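Local coordinates for uncharacterized protein Tfu_2867 (Thermobifida fusca, PDB 2QE6) that binds S-adenosylmethionine in a Rossmann-like methyltransferase fold and is probably a methyltransferase, although its substrate is not known, at residues W11-L16 with D113-T118; P21-V26 with E214-G219; L170-V175 with E218-T223. The protein carries 1 engineered substitution. All coordinates share one frame; numbering follows the deposited sequence.

Interaction 1. Residues W11-L16 with D113-T118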
loop_
_atom_site.group_PDB
_atom_site.type_symbol
_atom_site.label_atom_id
_atom_site.label_comp_id
_atom_site.label_asym_id
_atom_site.label_seq_id
_atom_site.Cartn_x
_atom_site.Cartn_y
_atom_site.Cartn_z
ATOM N N TRP A 11 18.643 -4.455 -16.978
ATOM C CA TRP A 11 17.439 -4.279 -16.122
ATOM C C TRP A 11 16.405 -5.407 -16.244
ATOM O O TRP A 11 16.114 -5.832 -17.338
ATOM C CB TRP A 11 16.705 -2.954 -16.436
ATOM C CG TRP A 11 15.723 -2.649 -15.329
ATOM C CD1 TRP A 11 14.395 -2.989 -15.272
ATOM C CD2 TRP A 11 16.047 -2.056 -14.081
ATOM N NE1 TRP A 11 13.865 -2.624 -14.051
ATOM C CE2 TRP A 11 14.859 -2.051 -13.294
ATOM C CE3 TRP A 11 17.233 -1.548 -13.531
ATOM C CZ2 TRP A 11 14.820 -1.523 -11.994
ATOM C CZ3 TRP A 11 17.191 -1.015 -12.237
ATOM C CH2 TRP A 11 15.996 -1.021 -11.484
ATOM N N PRO A 12 15.820 -5.886 -15.126
ATOM C CA PRO A 12 16.121 -5.589 -13.731
ATOM C C PRO A 12 17.547 -6.020 -13.398
ATOM O O PRO A 12 18.127 -6.825 -14.153
ATOM C CB PRO A 12 15.101 -6.416 -12.946
ATOM C CG PRO A 12 14.056 -6.812 -13.906
ATOM C CD PRO A 12 14.698 -6.829 -15.255
ATOM N N PRO A 13 18.129 -5.469 -12.312
ATOM C CA PRO A 13 19.573 -5.704 -12.122
ATOM C C PRO A 13 19.819 -7.174 -11.782
ATOM O O PRO A 13 19.247 -7.671 -10.812
ATOM C CB PRO A 13 19.958 -4.777 -10.947
ATOM C CG PRO A 13 18.755 -3.882 -10.716
ATOM C CD PRO A 13 17.563 -4.618 -11.248
ATOM N N PRO A 14 20.652 -7.863 -12.584
ATOM C CA PRO A 14 20.879 -9.303 -12.393
ATOM C C PRO A 14 21.386 -9.655 -10.983
ATOM O O PRO A 14 21.062 -10.725 -10.476
ATOM C CB PRO A 14 21.935 -9.641 -13.446
ATOM C CG PRO A 14 21.911 -8.525 -14.412
ATOM C CD PRO A 14 21.461 -7.314 -13.686
ATOM N N GLY A 15 22.148 -8.756 -10.352
ATOM C CA GLY A 15 22.609 -8.962 -8.972
ATOM C C GLY A 15 21.499 -9.088 -7.921
ATOM O O GLY A 15 21.771 -9.466 -6.791
ATOM N N LEU A 16 20.259 -8.735 -8.271
ATOM C CA LEU A 16 19.109 -8.827 -7.337
ATOM C C LEU A 16 18.266 -10.088 -7.572
ATOM O O LEU A 16 17.338 -10.362 -6.807
ATOM C CB LEU A 16 18.223 -7.576 -7.448
ATOM C CG LEU A 16 18.795 -6.204 -7.030
ATOM C CD1 LEU A 16 17.785 -5.063 -7.278
ATOM C CD2 LEU A 16 19.214 -6.212 -5.574
ATOM N N ASP A 113 12.078 -4.276 -0.492
ATOM C CA ASP A 113 12.737 -4.733 -1.717
ATOM C C ASP A 113 13.718 -3.668 -2.166
ATOM O O ASP A 113 13.298 -2.617 -2.533
ATOM C CB ASP A 113 11.684 -4.988 -2.836
ATOM C CG ASP A 113 12.238 -5.785 -4.003
ATOM O OD1 ASP A 113 13.477 -5.684 -4.236
ATOM O OD2 ASP A 113 11.444 -6.476 -4.717
ATOM N N PRO A 114 15.020 -3.974 -2.200
ATOM C CA PRO A 114 16.008 -3.038 -2.707
ATOM C C PRO A 114 15.796 -2.578 -4.141
ATOM O O PRO A 114 16.318 -1.536 -4.517
ATOM C CB PRO A 114 17.317 -3.809 -2.609
ATOM C CG PRO A 114 16.986 -5.174 -2.253
ATOM C CD PRO A 114 15.632 -5.227 -1.717
HETATM N N MSE A 115 15.080 -3.349 -4.962
HETATM C CA MSE A 115 14.773 -2.896 -6.299
HETATM C C MSE A 115 13.957 -1.594 -6.327
HETATM O O MSE A 115 14.084 -0.826 -7.276
HETATM C CB MSE A 115 14.058 -3.966 -7.142
HETATM C CG MSE A 115 14.145 -3.640 -8.644
HETATM SE SE MSE A 115 13.189 -4.959 -9.655
HETATM C CE MSE A 115 14.531 -6.359 -9.463
ATOM N N VAL A 116 13.143 -1.355 -5.311
ATOM C CA VAL A 116 12.319 -0.128 -5.205
ATOM C C VAL A 116 13.246 1.083 -5.074
ATOM O O VAL A 116 13.158 2.072 -5.841
ATOM C CB VAL A 116 11.294 -0.231 -4.012
ATOM C CG1 VAL A 116 10.525 1.081 -3.796
ATOM C CG2 VAL A 116 10.314 -1.362 -4.238
ATOM N N LEU A 117 14.205 0.980 -4.163
ATOM C CA LEU A 117 15.227 2.035 -4.044
ATOM C C LEU A 117 16.049 2.173 -5.314
ATOM O O LEU A 117 16.333 3.289 -5.762
ATOM C CB LEU A 117 16.155 1.784 -2.857
ATOM C CG LEU A 117 17.295 2.784 -2.606
ATOM C CD1 LEU A 117 16.833 4.273 -2.655
ATOM C CD2 LEU A 117 18.023 2.447 -1.285
ATOM N N THR A 118 16.450 1.049 -5.904
ATOM C CA THR A 118 17.283 1.126 -7.083
ATOM C C THR A 118 16.588 1.798 -8.269
ATOM O O THR A 118 17.203 2.586 -8.978
ATOM C CB THR A 118 17.835 -0.254 -7.485
ATOM O OG1 THR A 118 18.438 -0.841 -6.334
ATOM C CG2 THR A 118 18.895 -0.105 -8.581
#
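Selenomethionine Met115 is the hub of the apolar packing between the N-terminal segment Trp11-Leu16 and the first turn of helix 114-124. Its CG is anti to the backbone N (chi1 -162°), and the chain runs straight until it bends at chi3 (-75°), which turns the methyl toward the prolines: CE lies 3.5 Å from Pro12 CB and 3.9 Å from Pro13 CD. Leu16 crosses the root of the same side chain obliquely, its CD1 3.8 Å from Met115 CA, while its other methyl, CD2, passes alongside Pro114 at the ring atom CG.

The aromatic contacts come from the Trp11 indole. Met115 approaches it tip to tip, CG being 4.0 Å from Trp11 CZ2, and SE sits obliquely, 5.4 Å from the centroid of the six-membered ring, a Met-aromatic contact. Thr118 CG2 meets the ring at its edge, 4.1 Å from CZ3. One indole face is lined by Pro12 and Pro13; the peptide bond before Pro12 is cis, consistent with its ring folding back on the indole.

In the Rossmann-like methyltransferase fold, helix 114-124 follows strand 106-111, which ends in the cofactor-binding Asp111; the N-terminal segment thus packs on the helix start just beyond this site.

Polar bonds stay within each segment or go to third parties. Asp113 N-caps the helix, its OD1 accepting from Met115 N at 2.9 Å from above the carboxylate plane. Pro114 O receives both Thr118 N and Thr118 OG1, which fixes the threonine rotation and leaves CG2 directed at the indole. Trp11 NE1 donates to Asp35 OD1.

Interaction 2. Residues P21-V26 with E214-G219. Engineered in segment 21-26: Val26 (natural residue Ala). With SAM (S-adenosylmethionine), chain F.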
loop_
_atom_site.group_PDB
_atom_site.type_symbol
_atom_site.label_atom_id
_atom_site.label_comp_id
_atom_site.label_asym_id
_atom_site.label_seq_id
_atom_site.Cartn_x
_atom_site.Cartn_y
_atom_site.Cartn_z
ATOM N N PRO A 21 11.009 -15.347 -5.639
ATOM C CA PRO A 21 10.133 -14.189 -5.859
ATOM C C PRO A 21 10.161 -13.210 -4.710
ATOM O O PRO A 21 10.474 -13.600 -3.592
ATOM C CB PRO A 21 8.742 -14.814 -5.972
ATOM C CG PRO A 21 8.813 -16.060 -5.172
ATOM C CD PRO A 21 10.256 -16.582 -5.374
ATOM N N THR A 22 9.812 -11.954 -4.964
ATOM C CA THR A 22 9.554 -10.995 -3.876
ATOM C C THR A 22 8.138 -10.430 -4.029
ATOM O O THR A 22 7.570 -10.421 -5.130
ATOM C CB THR A 22 10.531 -9.832 -3.863
ATOM O OG1 THR A 22 10.125 -8.864 -4.832
ATOM C CG2 THR A 22 11.985 -10.280 -4.184
ATOM N N ILE A 23 7.609 -9.887 -2.941
ATOM C CA ILE A 23 6.267 -9.279 -2.935
ATOM C C ILE A 23 6.158 -8.155 -3.928
ATOM O O ILE A 23 5.236 -8.137 -4.750
ATOM C CB ILE A 23 5.823 -8.788 -1.522
ATOM C CG1 ILE A 23 5.710 -9.990 -0.537
ATOM C CG2 ILE A 23 4.456 -8.110 -1.651
ATOM C CD1 ILE A 23 5.752 -9.631 1.039
ATOM N N ALA A 24 7.107 -7.239 -3.897
ATOM C CA ALA A 24 7.050 -6.097 -4.811
ATOM C C ALA A 24 7.030 -6.521 -6.269
ATOM O O ALA A 24 6.254 -5.987 -7.056
ATOM C CB ALA A 24 8.226 -5.123 -4.556
ATOM N N ARG A 25 7.905 -7.466 -6.625
ATOM C CA ARG A 25 8.056 -7.921 -7.998
ATOM C C ARG A 25 6.902 -8.724 -8.516
ATOM O O ARG A 25 6.508 -8.584 -9.672
ATOM C CB ARG A 25 9.354 -8.701 -8.160
ATOM C CG ARG A 25 10.564 -7.841 -7.914
ATOM C CD ARG A 25 11.801 -8.697 -7.670
ATOM N NE ARG A 25 12.775 -8.012 -6.818
ATOM C CZ ARG A 25 13.928 -8.541 -6.430
ATOM N NH1 ARG A 25 14.260 -9.779 -6.793
ATOM N NH2 ARG A 25 14.753 -7.825 -5.673
ATOM N N VAL A 26 6.321 -9.580 -7.678
ATOM C CA VAL A 26 5.138 -10.270 -8.069
ATOM C C VAL A 26 3.915 -9.354 -8.331
ATOM O O VAL A 26 3.189 -9.484 -9.346
ATOM C CB VAL A 26 4.807 -11.330 -7.037
ATOM C CG1 VAL A 26 3.492 -11.978 -7.417
ATOM C CG2 VAL A 26 5.965 -12.409 -6.990
ATOM N N GLU A 214 2.766 -19.067 1.920
ATOM C CA GLU A 214 3.686 -20.166 1.629
ATOM C C GLU A 214 4.817 -19.739 0.706
ATOM O O GLU A 214 5.947 -20.208 0.832
ATOM C CB GLU A 214 2.940 -21.316 0.998
ATOM C CG GLU A 214 1.945 -22.003 1.929
ATOM C CD GLU A 214 2.576 -22.727 3.061
ATOM O OE1 GLU A 214 3.788 -22.960 3.020
ATOM O OE2 GLU A 214 1.854 -23.104 3.997
ATOM N N ASN A 215 4.516 -18.871 -0.234
ATOM C CA ASN A 215 5.488 -18.519 -1.296
ATOM C C ASN A 215 6.245 -17.238 -1.028
ATOM O O ASN A 215 7.335 -17.041 -1.546
ATOM C CB ASN A 215 4.768 -18.482 -2.638
ATOM C CG ASN A 215 4.361 -19.848 -3.087
ATOM O OD1 ASN A 215 5.184 -20.577 -3.589
ATOM N ND2 ASN A 215 3.116 -20.226 -2.873
ATOM N N LEU A 216 5.659 -16.352 -0.235
ATOM C CA LEU A 216 6.243 -15.027 0.027
ATOM C C LEU A 216 6.471 -14.719 1.541
ATOM O O LEU A 216 7.061 -13.705 1.871
ATOM C CB LEU A 216 5.443 -13.915 -0.661
ATOM C CG LEU A 216 5.448 -13.884 -2.182
ATOM C CD1 LEU A 216 4.445 -12.879 -2.740
ATOM C CD2 LEU A 216 6.872 -13.631 -2.675
ATOM N N GLY A 217 6.082 -15.623 2.449
ATOM C CA GLY A 217 6.473 -15.512 3.849
ATOM C C GLY A 217 5.396 -15.019 4.787
ATOM O O GLY A 217 5.418 -15.344 5.967
ATOM N N GLU A 218 4.497 -14.185 4.284
ATOM C CA GLU A 218 3.418 -13.571 5.061
ATOM C C GLU A 218 2.191 -13.449 4.180
ATOM O O GLU A 218 2.340 -13.251 2.982
ATOM C CB GLU A 218 3.824 -12.159 5.486
ATOM C CG GLU A 218 5.057 -12.074 6.403
ATOM C CD GLU A 218 4.780 -12.612 7.783
ATOM O OE1 GLU A 218 3.595 -12.916 8.063
ATOM O OE2 GLU A 218 5.761 -12.793 8.555
ATOM N N GLY A 219 0.992 -13.550 4.761
ATOM C CA GLY A 219 -0.267 -13.356 3.979
ATOM C C GLY A 219 -1.484 -13.652 4.816
ATOM O O GLY A 219 -1.690 -14.779 5.225
HETATM N N SAM F . 1.580 -0.226 -1.587
HETATM C CA SAM F . 1.601 -0.669 -3.036
HETATM C C SAM F . 0.182 -0.752 -3.554
HETATM O O SAM F . -0.051 -0.603 -4.748
HETATM O OXT SAM F . -0.750 -1.000 -2.778
HETATM C CB SAM F . 2.252 -2.036 -3.322
HETATM C CG SAM F . 1.556 -3.258 -2.700
HETATM S SD SAM F . 2.439 -4.845 -2.866
HETATM C CE SAM F . 3.851 -4.188 -3.789
HETATM C "C5'" SAM F . 3.177 -4.828 -1.219
HETATM C "C4'" SAM F . 4.486 -4.075 -0.945
HETATM O "O4'" SAM F . 4.721 -4.032 0.467
HETATM C "C3'" SAM F . 5.733 -4.740 -1.551
HETATM O "O3'" SAM F . 6.488 -3.816 -2.314
HETATM C "C2'" SAM F . 6.535 -5.295 -0.384
HETATM O "O2'" SAM F . 7.941 -5.423 -0.626
HETATM C "C1'" SAM F . 6.108 -4.315 0.703
HETATM N N9 SAM F . 6.294 -4.911 2.027
HETATM C C8 SAM F . 5.680 -6.033 2.583
HETATM N N7 SAM F . 6.157 -6.204 3.844
HETATM C C5 SAM F . 7.050 -5.193 4.091
HETATM C C6 SAM F . 7.808 -4.877 5.229
HETATM N N6 SAM F . 7.735 -5.677 6.328
HETATM N N1 SAM F . 8.624 -3.760 5.162
HETATM C C2 SAM F . 8.701 -2.952 4.010
HETATM N N3 SAM F . 7.955 -3.274 2.879
HETATM C C4 SAM F . 7.140 -4.376 2.949
#
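Leu216, at the C-terminal end of helix 203-216, supplies the tight part of this contact by spreading its two methyls over the start of helix 23-30. CD2 rests against the backbone, 3.7 Å from both Pro21 O and Thr22 C, and touches Pro21 CB at 4.0 Å. CD1 crosses Ile23 obliquely, 3.8 Å from CG1. Ile23 is packed on two sides: with CG1 beside the backbone N (chi1 -63°) it meets Leu216, whereas CG2, anti to that N, lies 3.5 Å from SAM C5', and CD1 reaches the adenine at C8. An alanine here removes CG1, CG2 and CD1, and would probably loosen the packing on Leu216 and part of the cover over the ribose and C8.

The outer side is sparser. Asn215 offers Pro21 CG little more than its carbonyl O, at 4.0 Å, and its exposed side chain turns back to bond Ile211 O through ND2. Gly217, the first residue past helix 203-216, has positive phi (104°), a conformation that calls for glycine.

Thr22 N-caps helix 23-30, its OG1 accepting from Arg25 N at 3.2 Å and also hydrogen-bonded to Asp113 OD2. Ala24 CB approaches SAM O3' to 3.1 Å. While the end of helix 203-216 packs against CG1 of Ile23, Ile23 and Ala24 line the S-adenosylmethionine pocket, consistent with the N-terminal helix covering the cofactor as in many class I methyltransferases.

Interaction 3. Residues L170-V175 with E218-T223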
loop_
_atom_site.group_PDB
_atom_site.type_symbol
_atom_site.label_atom_id
_atom_site.label_comp_id
_atom_site.label_asym_id
_atom_site.label_seq_id
_atom_site.Cartn_x
_atom_site.Cartn_y
_atom_site.Cartn_z
ATOM N N LEU A 170 1.312 -8.114 7.521
ATOM C CA LEU A 170 1.607 -7.972 8.955
ATOM C C LEU A 170 0.916 -9.102 9.687
ATOM O O LEU A 170 -0.292 -9.214 9.656
ATOM C CB LEU A 170 1.139 -6.612 9.522
ATOM C CG LEU A 170 1.772 -5.337 8.906
ATOM C CD1 LEU A 170 1.214 -4.037 9.517
ATOM C CD2 LEU A 170 3.276 -5.374 9.041
ATOM N N SER A 171 1.687 -9.904 10.387
ATOM C CA SER A 171 1.134 -11.090 11.041
ATOM C C SER A 171 0.343 -10.698 12.248
ATOM O O SER A 171 0.531 -9.598 12.782
ATOM C CB SER A 171 2.252 -12.063 11.459
ATOM O OG SER A 171 3.173 -11.459 12.329
ATOM N N PRO A 172 -0.535 -11.607 12.710
ATOM C CA PRO A 172 -1.240 -11.404 13.940
ATOM C C PRO A 172 -0.353 -11.056 15.144
ATOM O O PRO A 172 -0.808 -10.354 16.047
ATOM C CB PRO A 172 -1.909 -12.771 14.175
ATOM C CG PRO A 172 -2.185 -13.250 12.874
ATOM C CD PRO A 172 -0.975 -12.859 12.060
ATOM N N ASP A 173 0.872 -11.564 15.190
ATOM C CA ASP A 173 1.699 -11.312 16.377
ATOM C C ASP A 173 2.376 -9.948 16.396
ATOM O O ASP A 173 2.753 -9.484 17.455
ATOM C CB ASP A 173 2.671 -12.456 16.700
ATOM C CG ASP A 173 3.492 -12.910 15.539
ATOM O OD1 ASP A 173 3.755 -12.129 14.608
ATOM O OD2 ASP A 173 3.891 -14.095 15.575
ATOM N N VAL A 174 2.470 -9.279 15.252
ATOM C CA VAL A 174 3.090 -7.963 15.212
ATOM C C VAL A 174 2.122 -6.819 14.860
ATOM O O VAL A 174 2.441 -5.680 15.149
ATOM C CB VAL A 174 4.264 -7.913 14.238
ATOM C CG1 VAL A 174 5.244 -9.038 14.518
ATOM C CG2 VAL A 174 3.767 -7.879 12.793
ATOM N N VAL A 175 0.957 -7.113 14.263
ATOM C CA VAL A 175 0.122 -6.062 13.664
ATOM C C VAL A 175 -0.303 -4.953 14.651
ATOM O O VAL A 175 -0.212 -3.760 14.326
ATOM C CB VAL A 175 -1.109 -6.645 12.927
ATOM C CG1 VAL A 175 -2.122 -7.296 13.942
ATOM C CG2 VAL A 175 -1.771 -5.567 12.070
ATOM N N GLU A 218 4.497 -14.185 4.284
ATOM C CA GLU A 218 3.418 -13.571 5.061
ATOM C C GLU A 218 2.191 -13.449 4.180
ATOM O O GLU A 218 2.340 -13.251 2.982
ATOM C CB GLU A 218 3.824 -12.159 5.486
ATOM C CG GLU A 218 5.057 -12.074 6.403
ATOM C CD GLU A 218 4.780 -12.612 7.783
ATOM O OE1 GLU A 218 3.595 -12.916 8.063
ATOM O OE2 GLU A 218 5.761 -12.793 8.555
ATOM N N GLY A 219 0.992 -13.550 4.761
ATOM C CA GLY A 219 -0.267 -13.356 3.979
ATOM C C GLY A 219 -1.484 -13.652 4.816
ATOM O O GLY A 219 -1.690 -14.779 5.225
ATOM N N TRP A 220 -2.205 -12.601 5.200
ATOM C CA TRP A 220 -3.203 -12.729 6.276
ATOM C C TRP A 220 -4.470 -12.022 5.795
ATOM O O TRP A 220 -4.484 -10.817 5.661
ATOM C CB TRP A 220 -2.656 -12.110 7.583
ATOM C CG TRP A 220 -1.361 -12.652 7.944
ATOM C CD1 TRP A 220 -0.128 -12.171 7.619
ATOM C CD2 TRP A 220 -1.143 -13.834 8.688
ATOM N NE1 TRP A 220 0.844 -12.983 8.128
ATOM C CE2 TRP A 220 0.248 -14.023 8.779
ATOM C CE3 TRP A 220 -1.993 -14.763 9.263
ATOM C CZ2 TRP A 220 0.809 -15.097 9.442
ATOM C CZ3 TRP A 220 -1.424 -15.845 9.934
ATOM C CH2 TRP A 220 -0.025 -15.986 10.000
ATOM N N ALA A 221 -5.502 -12.780 5.461
ATOM C CA ALA A 221 -6.776 -12.171 5.071
ATOM C C ALA A 221 -7.549 -11.798 6.344
ATOM O O ALA A 221 -7.846 -12.664 7.177
ATOM C CB ALA A 221 -7.591 -13.156 4.186
ATOM N N ARG A 222 -7.892 -10.528 6.502
ATOM C CA ARG A 222 -8.577 -10.072 7.730
ATOM C C ARG A 222 -10.041 -9.793 7.434
ATOM O O ARG A 222 -10.369 -9.311 6.366
ATOM C CB ARG A 222 -7.883 -8.843 8.347
ATOM C CG ARG A 222 -6.603 -9.199 9.025
ATOM C CD ARG A 222 -5.914 -8.071 9.818
ATOM N NE ARG A 222 -4.828 -8.671 10.617
ATOM C CZ ARG A 222 -3.559 -8.851 10.245
ATOM N NH1 ARG A 222 -3.075 -8.357 9.097
ATOM N NH2 ARG A 222 -2.738 -9.470 11.078
ATOM N N THR A 223 -10.920 -10.145 8.350
ATOM C CA THR A 223 -12.324 -9.760 8.214
ATOM C C THR A 223 -12.493 -8.238 8.148
ATOM O O THR A 223 -11.618 -7.508 8.569
ATOM C CB THR A 223 -13.166 -10.256 9.361
ATOM O OG1 THR A 223 -12.780 -9.560 10.548
ATOM C CG2 THR A 223 -13.008 -11.768 9.562
#
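Two flat side chains of the 218-223 loop, Arg222 and Trp220, hold the turn at Leu170-Val175. Arg222 grips a single acceptor end-on: NH1 and NH2 donate to Leu170 O at 3.0 and 2.8 Å. The oxygen lies only 3° out of the guanidinium plane and both donors lie in the carbonyl plane, so this two-nitrogen grip on one oxygen fixes the rotation of the group. Val175 meets the guanidinium tip to tip, its CG2 over the centre of one face.

The Trp220 indole takes Ser171 CA and the Pro172 ring atom CD on one face. Pro172 CD sits 3.4 Å from the centroid of the six-membered ring and 9° off its normal, a well-centred CH-pi contact; Ser171 CA is 3.8 Å from the centroid of the five-membered ring. The proline crosses the indole at about a right angle, with CD closest to the ring and CG behind it near CE3.

In this Rossmann-like fold, segment 170-175 leads from strand 160-163 into helix 175-185, and the 218-223 loop joins helix 203-216 to helix 224-229. Leu170 itself lies about 5 Å, side chain to cofactor, from the bound S-adenosylmethionine.

In the second shell, Glu218 OE1, brought there by a bend at chi2, accepts from Trp220 NE1 at 2.8 Å, in the ring plane and nearly straight (168°), which restrains the rotation of the indole. Ser171 OG donates to Asp173 OD1 at a very short 2.4 Å, and Ser171 O accepts from Val174 N and Val175 N, bracing the turn. Further out, backbone bonds tie Trp220 to His168 and Arg222 to Leu197 and Asp199.

How the interactions relate
From the N terminus, interaction 1 closes a loop of 96 residues, bringing segment 11-16 back against the start of helix 114-124. Interaction 2 opens before that loop has closed, at 21-26, and ends at 214-219, so the two cross. They also touch directly: Asp113 OD1 forms a salt bridge with Arg25 NH2 at 2.9 Å, joining the cap of one helix to the first turn of helix 23-30. Interaction 3 opens inside the span of interaction 2 and ends on the same part of the chain, the two sharing Glu218 and Gly219. Together they tie the N-terminal region, helix 114-124, the loop leading into helix 175-185 and the linker after helix 203-216 around the cofactor pocket.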